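Local structure of MetRS related protein (2CWP) at residues R46-I52 with V80-L86; Q16-V22 with K64-V70. The protein probably binds tRNA through an OB-type domain and is related to methionyl-tRNA synthetase, the enzyme that joins methionine to its tRNA. All coordinates share one frame; numbering follows the deposited sequence.

Contact 1 (R46-I52 with V80-L86); sequences RTIVTGI and VESQGML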
ATOM      1  N   ARG A  46       9.288   4.191   3.556  1.00 35.01           N
ATOM      2  CA  ARG A  46       8.216   5.160   3.379  1.00 31.58           C
ATOM      3  C   ARG A  46       7.070   4.913   4.344  1.00 30.10           C
ATOM      4  O   ARG A  46       6.854   3.791   4.803  1.00 33.72           O
ATOM      5  CB  ARG A  46       7.703   5.113   1.944  1.00 33.80           C
ATOM      6  CG  ARG A  46       8.814   4.957   0.944  1.00 42.89           C
ATOM      7  CD  ARG A  46       8.366   5.302  -0.451  1.00 52.43           C
ATOM      8  NE  ARG A  46       7.975   6.701  -0.550  1.00 58.14           N
ATOM      9  CZ  ARG A  46       7.762   7.322  -1.700  1.00 60.54           C
ATOM     10  NH1 ARG A  46       7.912   6.655  -2.837  1.00 62.88           N
ATOM     11  NH2 ARG A  46       7.401   8.599  -1.715  1.00 62.34           N
ATOM     12  N   THR A  47       6.348   5.977   4.657  1.00 27.82           N
ATOM     13  CA  THR A  47       5.213   5.893   5.552  1.00 31.50           C
ATOM     14  C   THR A  47       3.990   5.892   4.674  1.00 31.49           C
ATOM     15  O   THR A  47       3.781   6.813   3.880  1.00 28.46           O
ATOM     16  CB  THR A  47       5.167   7.095   6.511  1.00 36.35           C
ATOM     17  OG1 THR A  47       6.335   7.067   7.340  1.00 36.43           O
ATOM     18  CG2 THR A  47       3.918   7.045   7.394  1.00 31.51           C
ATOM     19  N   ILE A  48       3.185   4.846   4.810  1.00 32.44           N
ATOM     20  CA  ILE A  48       1.992   4.716   4.000  1.00 30.86           C
ATOM     21  C   ILE A  48       0.756   4.409   4.823  1.00 33.71           C
ATOM     22  O   ILE A  48       0.744   3.481   5.632  1.00 34.73           O
ATOM     23  CB  ILE A  48       2.186   3.611   2.933  1.00 32.78           C
ATOM     24  CG1 ILE A  48       3.226   4.084   1.908  1.00 35.50           C
ATOM     25  CG2 ILE A  48       0.847   3.263   2.272  1.00 32.22           C
ATOM     26  CD1 ILE A  48       3.615   3.051   0.874  1.00 20.97           C
ATOM     27  N   VAL A  49      -0.289   5.197   4.599  1.00 31.20           N
ATOM     28  CA  VAL A  49      -1.548   5.016   5.296  1.00 30.51           C
ATOM     29  C   VAL A  49      -2.555   4.251   4.422  1.00 28.48           C
ATOM     30  O   VAL A  49      -2.666   4.498   3.220  1.00 26.99           O
ATOM     31  CB  VAL A  49      -2.145   6.391   5.691  1.00 32.11           C
ATOM     32  CG1 VAL A  49      -3.473   6.204   6.412  1.00 27.43           C
ATOM     33  CG2 VAL A  49      -1.154   7.152   6.573  1.00 27.45           C
ATOM     34  N   THR A  50      -3.267   3.310   5.035  1.00 28.86           N
ATOM     35  CA  THR A  50      -4.301   2.525   4.356  1.00 27.81           C
ATOM     36  C   THR A  50      -5.506   2.519   5.303  1.00 27.29           C
ATOM     37  O   THR A  50      -5.334   2.481   6.518  1.00 32.91           O
ATOM     38  CB  THR A  50      -3.830   1.066   4.083  1.00 28.13           C
ATOM     39  OG1 THR A  50      -4.861   0.348   3.399  1.00 24.63           O
ATOM     40  CG2 THR A  50      -3.507   0.355   5.388  1.00 24.89           C
ATOM     41  N   GLY A  51      -6.722   2.563   4.765  1.00 25.83           N
ATOM     42  CA  GLY A  51      -7.893   2.593   5.627  1.00 25.63           C
ATOM     43  C   GLY A  51      -8.738   1.333   5.588  1.00 27.95           C
ATOM     44  O   GLY A  51      -9.927   1.388   5.302  1.00 33.43           O
ATOM     45  N   ILE A  52      -8.136   0.199   5.917  1.00 28.06           N
ATOM     46  CA  ILE A  52      -8.841  -1.074   5.872  1.00 24.60           C
ATOM     47  C   ILE A  52      -9.019  -1.726   7.238  1.00 29.96           C
ATOM     48  O   ILE A  52      -9.565  -2.827   7.319  1.00 28.99           O
ATOM     49  CB  ILE A  52      -8.075  -2.062   4.946  1.00 26.28           C
ATOM     50  CG1 ILE A  52      -6.664  -2.296   5.504  1.00 25.07           C
ATOM     51  CG2 ILE A  52      -7.990  -1.490   3.533  1.00 21.91           C
ATOM     52  CD1 ILE A  52      -5.693  -3.007   4.551  1.00 28.21           C
ATOM     53  N   VAL A  80      -1.247  12.505   9.350  1.00 55.75           N
ATOM     54  CA  VAL A  80      -0.175  11.582   8.983  1.00 51.58           C
ATOM     55  C   VAL A  80       0.168  11.684   7.500  1.00 49.93           C
ATOM     56  O   VAL A  80      -0.697  11.561   6.633  1.00 46.69           O
ATOM     57  CB  VAL A  80      -0.541  10.121   9.302  1.00 49.68           C
ATOM     58  CG1 VAL A  80       0.660   9.230   9.054  1.00 49.54           C
ATOM     59  CG2 VAL A  80      -1.004  10.000  10.735  1.00 45.70           C
ATOM     60  N   GLU A  81       1.446  11.910   7.225  1.00 50.77           N
ATOM     61  CA  GLU A  81       1.933  12.044   5.860  1.00 49.55           C
ATOM     62  C   GLU A  81       2.056  10.673   5.206  1.00 45.91           C
ATOM     63  O   GLU A  81       2.871   9.854   5.618  1.00 45.79           O
ATOM     64  CB  GLU A  81       3.296  12.752   5.875  1.00 53.57           C
ATOM     65  CG  GLU A  81       3.968  12.955   4.516  1.00 59.72           C
ATOM     66  CD  GLU A  81       3.335  14.066   3.693  1.00 64.32           C
ATOM     67  OE1 GLU A  81       2.153  13.923   3.319  1.00 69.15           O
ATOM     68  OE2 GLU A  81       4.018  15.084   3.419  1.00 58.61           O
ATOM     69  N   SER A  82       1.230  10.424   4.194  1.00 43.35           N
ATOM     70  CA  SER A  82       1.262   9.164   3.465  1.00 38.11           C
ATOM     71  C   SER A  82       2.074   9.365   2.180  1.00 38.54           C
ATOM     72  O   SER A  82       1.730  10.196   1.345  1.00 39.17           O
ATOM     73  CB  SER A  82      -0.160   8.719   3.123  1.00 35.44           C
ATOM     74  OG  SER A  82      -0.139   7.565   2.303  1.00 36.84           O
ATOM     75  N   GLN A  83       3.146   8.598   2.022  1.00 35.15           N
ATOM     76  CA  GLN A  83       4.008   8.720   0.844  1.00 35.61           C
ATOM     77  C   GLN A  83       3.811   7.583  -0.171  1.00 35.25           C
ATOM     78  O   GLN A  83       4.762   7.171  -0.840  1.00 36.06           O
ATOM     79  CB  GLN A  83       5.477   8.730   1.281  1.00 35.93           C
ATOM     80  CG  GLN A  83       5.813   9.677   2.422  1.00 38.59           C
ATOM     81  CD  GLN A  83       7.217   9.451   2.947  1.00 42.61           C
ATOM     82  OE1 GLN A  83       7.516   8.411   3.533  1.00 34.80           O
ATOM     83  NE2 GLN A  83       8.093  10.423   2.727  1.00 50.08           N
ATOM     84  N   GLY A  84       2.590   7.081  -0.280  1.00 32.49           N
ATOM     85  CA  GLY A  84       2.317   6.006  -1.216  1.00 31.29           C
ATOM     86  C   GLY A  84       0.954   5.408  -0.971  1.00 28.00           C
ATOM     87  O   GLY A  84       0.144   5.969  -0.239  1.00 29.00           O
ATOM     88  N   MET A  85       0.686   4.253  -1.564  1.00 27.05           N
ATOM     89  CA  MET A  85      -0.609   3.641  -1.375  1.00 23.75           C
ATOM     90  C   MET A  85      -0.606   2.130  -1.586  1.00 22.74           C
ATOM     91  O   MET A  85      -0.143   1.637  -2.615  1.00 24.29           O
ATOM     92  CB  MET A  85      -1.606   4.309  -2.311  1.00 24.56           C
ATOM     93  CG  MET A  85      -3.012   3.826  -2.165  1.00 33.72           C
ATOM     94  SD  MET A  85      -4.111   4.850  -3.166  1.00 40.68           S
ATOM     95  CE  MET A  85      -3.661   4.275  -4.819  1.00 37.05           C
ATOM     96  N   LEU A  86      -1.133   1.414  -0.597  1.00 20.82           N
ATOM     97  CA  LEU A  86      -1.224  -0.042  -0.630  1.00 22.82           C
ATOM     98  C   LEU A  86      -2.265  -0.515  -1.648  1.00 18.83           C
ATOM     99  O   LEU A  86      -3.420  -0.103  -1.594  1.00 23.18           O
ATOM    100  CB  LEU A  86      -1.611  -0.568   0.755  1.00 21.55           C
ATOM    101  CG  LEU A  86      -1.888  -2.080   0.876  1.00 19.86           C
ATOM    102  CD1 LEU A  86      -0.631  -2.857   0.548  1.00 16.85           C
ATOM    103  CD2 LEU A  86      -2.373  -2.424   2.293  1.00 21.23           C
TER
HETATM  104  O   HOH W   1      -2.860   2.799   1.261  1.00 26.61           O
HETATM  105  O   HOH W   2      -2.137   6.467   1.030  1.00 34.64           O
HETATM  106  O   HOH W   3      -4.990   0.909   0.692  1.00 25.81           O
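Q83 meets T47 through two hydrogen bonds. Its chain runs extended beyond CG (chi2 170°), which carries OE1 to T47 N at 2.9 Å, the N-H arriving in the carbonyl plane on a lone pair. In return Q83 N gives a nearly straight bond of 2.7 Å to T47 O, so one residue takes both polar backbone atoms of T47. The chain of R46 bends at chi3 (63°) and lays the guanidinium over the backbone of Q83, with Q83 O 3.0 Å above the plane; NH1 turns instead to a weak hydrogen bond with V70 O. An alanine at R46 is likely to uncover the Q83 carbonyl and leave V70 O without this donor. Beyond T47, the CG2 methyl of V49 rests on V80 CG1 at 3.7 Å, and V49 N reaches S82 OG in a weak bond. L86 CD2 packs on I52 CD1 at 4.1 Å, the side chains crossing at about a right angle, with T50 OG1 3.9 Å from L86 CD2. Where the backbones diverge, one water links V49 O to L86 N and another joins V49 O, S82 OG and G84 O. Strands 46-50 and 80-82 cross at 100°, and strand 45-50 of the curled sheet is joined to 80-86 largely by side-chain and water bonds in place of regular pairing, consistent with closure of an OB-fold barrel.

Contact 2 (Q16-V22 with K64-V70); sequences QMKVGLV and KKFIFVV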
ATOM      1  N   GLN A  16       4.242   4.350 -10.759  1.00 27.70           N
ATOM      2  CA  GLN A  16       5.219   3.393 -10.278  1.00 32.36           C
ATOM      3  C   GLN A  16       4.764   2.594  -9.090  1.00 29.28           C
ATOM      4  O   GLN A  16       4.499   3.144  -8.021  1.00 25.49           O
ATOM      5  CB  GLN A  16       6.521   4.095  -9.913  1.00 33.80           C
ATOM      6  CG  GLN A  16       7.340   4.498 -11.108  1.00 39.60           C
ATOM      7  CD  GLN A  16       8.724   4.909 -10.700  1.00 47.49           C
ATOM      8  OE1 GLN A  16       8.915   5.956 -10.075  1.00 52.37           O
ATOM      9  NE2 GLN A  16       9.704   4.078 -11.028  1.00 54.61           N
ATOM     10  N   MET A  17       4.676   1.288  -9.291  1.00 28.49           N
ATOM     11  CA  MET A  17       4.287   0.380  -8.224  1.00 25.69           C
ATOM     12  C   MET A  17       5.522  -0.460  -7.934  1.00 24.19           C
ATOM     13  O   MET A  17       6.213  -0.894  -8.847  1.00 22.05           O
ATOM     14  CB  MET A  17       3.121  -0.508  -8.666  1.00 20.51           C
ATOM     15  CG  MET A  17       1.863   0.268  -8.994  1.00 25.51           C
ATOM     16  SD  MET A  17       0.394  -0.755  -9.230  1.00 23.64           S
ATOM     17  CE  MET A  17       0.553  -1.207 -11.000  1.00 21.07           C
ATOM     18  N   LYS A  18       5.819  -0.660  -6.658  1.00 22.73           N
ATOM     19  CA  LYS A  18       6.970  -1.451  -6.290  1.00 21.26           C
ATOM     20  C   LYS A  18       6.598  -2.364  -5.140  1.00 20.88           C
ATOM     21  O   LYS A  18       5.639  -2.114  -4.413  1.00 21.42           O
ATOM     22  CB  LYS A  18       8.132  -0.556  -5.849  1.00 25.08           C
ATOM     23  CG  LYS A  18       8.579   0.454  -6.876  1.00 31.33           C
ATOM     24  CD  LYS A  18       9.880   1.118  -6.438  1.00 35.99           C
ATOM     25  CE  LYS A  18      10.474   1.949  -7.566  1.00 43.75           C
ATOM     26  NZ  LYS A  18      11.880   2.372  -7.250  1.00 47.49           N
ATOM     27  N   VAL A  19       7.368  -3.428  -4.985  1.00 16.75           N
ATOM     28  CA  VAL A  19       7.143  -4.367  -3.918  1.00 18.39           C
ATOM     29  C   VAL A  19       7.720  -3.744  -2.662  1.00 23.28           C
ATOM     30  O   VAL A  19       8.854  -3.248  -2.684  1.00 22.64           O
ATOM     31  CB  VAL A  19       7.857  -5.669  -4.221  1.00 19.80           C
ATOM     32  CG1 VAL A  19       7.846  -6.564  -3.012  1.00 18.29           C
ATOM     33  CG2 VAL A  19       7.179  -6.338  -5.426  1.00 23.62           C
ATOM     34  N   GLY A  20       6.943  -3.756  -1.580  1.00 20.88           N
ATOM     35  CA  GLY A  20       7.417  -3.180  -0.331  1.00 19.93           C
ATOM     36  C   GLY A  20       7.174  -4.097   0.845  1.00 22.73           C
ATOM     37  O   GLY A  20       6.153  -4.785   0.881  1.00 27.26           O
ATOM     38  N   LEU A  21       8.105  -4.122   1.803  1.00 25.07           N
ATOM     39  CA  LEU A  21       7.968  -4.966   2.995  1.00 24.82           C
ATOM     40  C   LEU A  21       7.439  -4.145   4.157  1.00 21.80           C
ATOM     41  O   LEU A  21       8.022  -3.129   4.519  1.00 23.78           O
ATOM     42  CB  LEU A  21       9.323  -5.582   3.387  1.00 25.89           C
ATOM     43  CG  LEU A  21       9.413  -6.193   4.799  1.00 29.47           C
ATOM     44  CD1 LEU A  21       8.403  -7.329   4.925  1.00 24.24           C
ATOM     45  CD2 LEU A  21      10.854  -6.708   5.062  1.00 24.52           C
ATOM     46  N   VAL A  22       6.330  -4.577   4.739  1.00 24.37           N
ATOM     47  CA  VAL A  22       5.744  -3.856   5.864  1.00 23.18           C
ATOM     48  C   VAL A  22       6.538  -4.140   7.142  1.00 24.48           C
ATOM     49  O   VAL A  22       6.416  -5.210   7.731  1.00 31.36           O
ATOM     50  CB  VAL A  22       4.269  -4.260   6.070  1.00 25.79           C
ATOM     51  CG1 VAL A  22       3.689  -3.539   7.293  1.00 19.16           C
ATOM     52  CG2 VAL A  22       3.471  -3.923   4.813  1.00 21.47           C
ATOM     53  N   LYS A  64       4.830  -8.821   5.990  1.00 26.15           N
ATOM     54  CA  LYS A  64       4.584  -9.242   4.605  1.00 24.21           C
ATOM     55  C   LYS A  64       4.967  -8.205   3.549  1.00 23.76           C
ATOM     56  O   LYS A  64       5.153  -7.027   3.851  1.00 24.43           O
ATOM     57  CB  LYS A  64       3.106  -9.584   4.404  1.00 21.76           C
ATOM     58  CG  LYS A  64       2.449 -10.377   5.518  1.00 34.60           C
ATOM     59  CD  LYS A  64       3.064 -11.738   5.720  1.00 36.84           C
ATOM     60  CE  LYS A  64       1.965 -12.793   5.834  1.00 42.38           C
ATOM     61  NZ  LYS A  64       0.865 -12.354   6.737  1.00 41.84           N
ATOM     62  N   LYS A  65       5.068  -8.669   2.303  1.00 23.59           N
ATOM     63  CA  LYS A  65       5.370  -7.815   1.163  1.00 22.62           C
ATOM     64  C   LYS A  65       4.075  -7.591   0.383  1.00 22.05           C
ATOM     65  O   LYS A  65       3.260  -8.514   0.257  1.00 18.81           O
ATOM     66  CB  LYS A  65       6.394  -8.483   0.242  1.00 21.73           C
ATOM     67  CG  LYS A  65       7.751  -8.676   0.892  1.00 22.49           C
ATOM     68  CD  LYS A  65       8.769  -9.237  -0.084  1.00 26.79           C
ATOM     69  CE  LYS A  65      10.079  -9.496   0.636  1.00 18.06           C
ATOM     70  NZ  LYS A  65      11.098 -10.085  -0.266  1.00 27.74           N
ATOM     71  N   PHE A  66       3.903  -6.379  -0.143  1.00 17.79           N
ATOM     72  CA  PHE A  66       2.723  -6.025  -0.927  1.00 19.65           C
ATOM     73  C   PHE A  66       3.106  -5.050  -2.040  1.00 24.87           C
ATOM     74  O   PHE A  66       4.233  -4.541  -2.081  1.00 16.32           O
ATOM     75  CB  PHE A  66       1.658  -5.337  -0.068  1.00 18.28           C
ATOM     76  CG  PHE A  66       1.176  -6.162   1.075  1.00 22.79           C
ATOM     77  CD1 PHE A  66       1.735  -6.009   2.341  1.00 24.15           C
ATOM     78  CD2 PHE A  66       0.181  -7.112   0.887  1.00 19.22           C
ATOM     79  CE1 PHE A  66       1.304  -6.801   3.415  1.00 31.53           C
ATOM     80  CE2 PHE A  66      -0.256  -7.908   1.952  1.00 25.49           C
ATOM     81  CZ  PHE A  66       0.308  -7.752   3.217  1.00 25.04           C
ATOM     82  N   ILE A  67       2.145  -4.791  -2.921  1.00 17.20           N
ATOM     83  CA  ILE A  67       2.330  -3.861  -4.015  1.00 18.15           C
ATOM     84  C   ILE A  67       1.929  -2.484  -3.510  1.00 16.98           C
ATOM     85  O   ILE A  67       0.900  -2.338  -2.856  1.00 21.92           O
ATOM     86  CB  ILE A  67       1.416  -4.193  -5.167  1.00 15.86           C
ATOM     87  CG1 ILE A  67       1.634  -5.646  -5.594  1.00 15.26           C
ATOM     88  CG2 ILE A  67       1.643  -3.193  -6.289  1.00 14.97           C
ATOM     89  CD1 ILE A  67       0.523  -6.170  -6.511  1.00 14.81           C
ATOM     90  N   PHE A  68       2.731  -1.478  -3.814  1.00 19.61           N
ATOM     91  CA  PHE A  68       2.437  -0.110  -3.388  1.00 18.90           C
ATOM     92  C   PHE A  68       2.691   0.851  -4.550  1.00 22.91           C
ATOM     93  O   PHE A  68       3.684   0.692  -5.275  1.00 24.63           O
ATOM     94  CB  PHE A  68       3.364   0.331  -2.235  1.00 21.62           C
ATOM     95  CG  PHE A  68       3.196  -0.445  -0.953  1.00 21.70           C
ATOM     96  CD1 PHE A  68       3.869  -1.646  -0.755  1.00 19.06           C
ATOM     97  CD2 PHE A  68       2.411   0.068   0.083  1.00 18.14           C
ATOM     98  CE1 PHE A  68       3.775  -2.339   0.470  1.00 14.15           C
ATOM     99  CE2 PHE A  68       2.305  -0.604   1.303  1.00 22.13           C
ATOM    100  CZ  PHE A  68       2.992  -1.812   1.500  1.00 21.49           C
ATOM    101  N   VAL A  69       1.800   1.827  -4.739  1.00 22.76           N
ATOM    102  CA  VAL A  69       2.001   2.856  -5.764  1.00 23.97           C
ATOM    103  C   VAL A  69       2.843   3.884  -5.002  1.00 25.49           C
ATOM    104  O   VAL A  69       2.376   4.404  -3.989  1.00 24.04           O
ATOM    105  CB  VAL A  69       0.700   3.564  -6.162  1.00 25.40           C
ATOM    106  CG1 VAL A  69       0.972   4.462  -7.346  1.00 22.57           C
ATOM    107  CG2 VAL A  69      -0.372   2.578  -6.489  1.00 30.87           C
ATOM    108  N   VAL A  70       4.047   4.192  -5.489  1.00 27.17           N
ATOM    109  CA  VAL A  70       4.957   5.106  -4.793  1.00 29.54           C
ATOM    110  C   VAL A  70       5.285   6.488  -5.387  1.00 36.81           C
ATOM    111  O   VAL A  70       6.052   7.251  -4.780  1.00 33.17           O
ATOM    112  CB  VAL A  70       6.311   4.411  -4.517  1.00 27.05           C
ATOM    113  CG1 VAL A  70       6.089   3.132  -3.712  1.00 31.94           C
ATOM    114  CG2 VAL A  70       7.024   4.103  -5.835  1.00 24.85           C
TER
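Strands 17-22 and 65-69 run antiparallel, with hydrogen-bonded pairs at K18-F68 and G20-F66 and non-hydrogen-bonded pairs at M17-V69, V19-I67 and L21-K65. The bonding runs on beyond strand 65-69 at both of its ends, V70 N to Q16 O at 2.8 Å and V22 N to K64 O at 2.9 Å. On the face that carries F66 and F68, the edge of the F68 ring comes up to G20, CE1 3.4 Å from G20 O; a side chain at G20 would run into the ring. The CG2 methyl of V22 sits in the plane of that ring at its edge, 4.0 Å from CZ, and also touches F66 CD1 at 3.7 Å. With CG1 anti to the backbone N (chi1 178°), CG2 falls beside the N, where it meets both rings. K18 shares this face, its CG 4.1 Å from V70 CG2 and its end leading away. The other face carries M17, V19, L21, K65, I67 and V69. M17 CB packs on I67 CG2 at 3.9 Å, while V19 CG1 lies against the aliphatic part of K65, whose NZ is hydrogen-bonded to V105 O and E103 O. The chemistry is therefore divided: backbone bonds fix the register, F66, F68 and V22 form an apolar cluster, and the other face combines apolar packing with a lysine whose charged end is held by carbonyls.

Contacts 1 and 2 have their centres 11 Å apart, and each lies about 6 Å from the centre of the chain. Their segments alternate in sequence, in the order 16-22, 46-52, 64-70, 80-86, so the two contacts interlock within the same putative tRNA-binding domain. Strands 17-27, 35-40, 45-50, 65-69 and 85-86 belong to one curled antiparallel sheet, in which 65-69 is the neighbour of 85-86. A probable hydrogen bond from V69 N to M85 O ties the contacts together, and I48 and L86 pack onto F68 and F66. The example illustrates how a small domain with little helix can knit sequence-distant strands around a shared apolar interior.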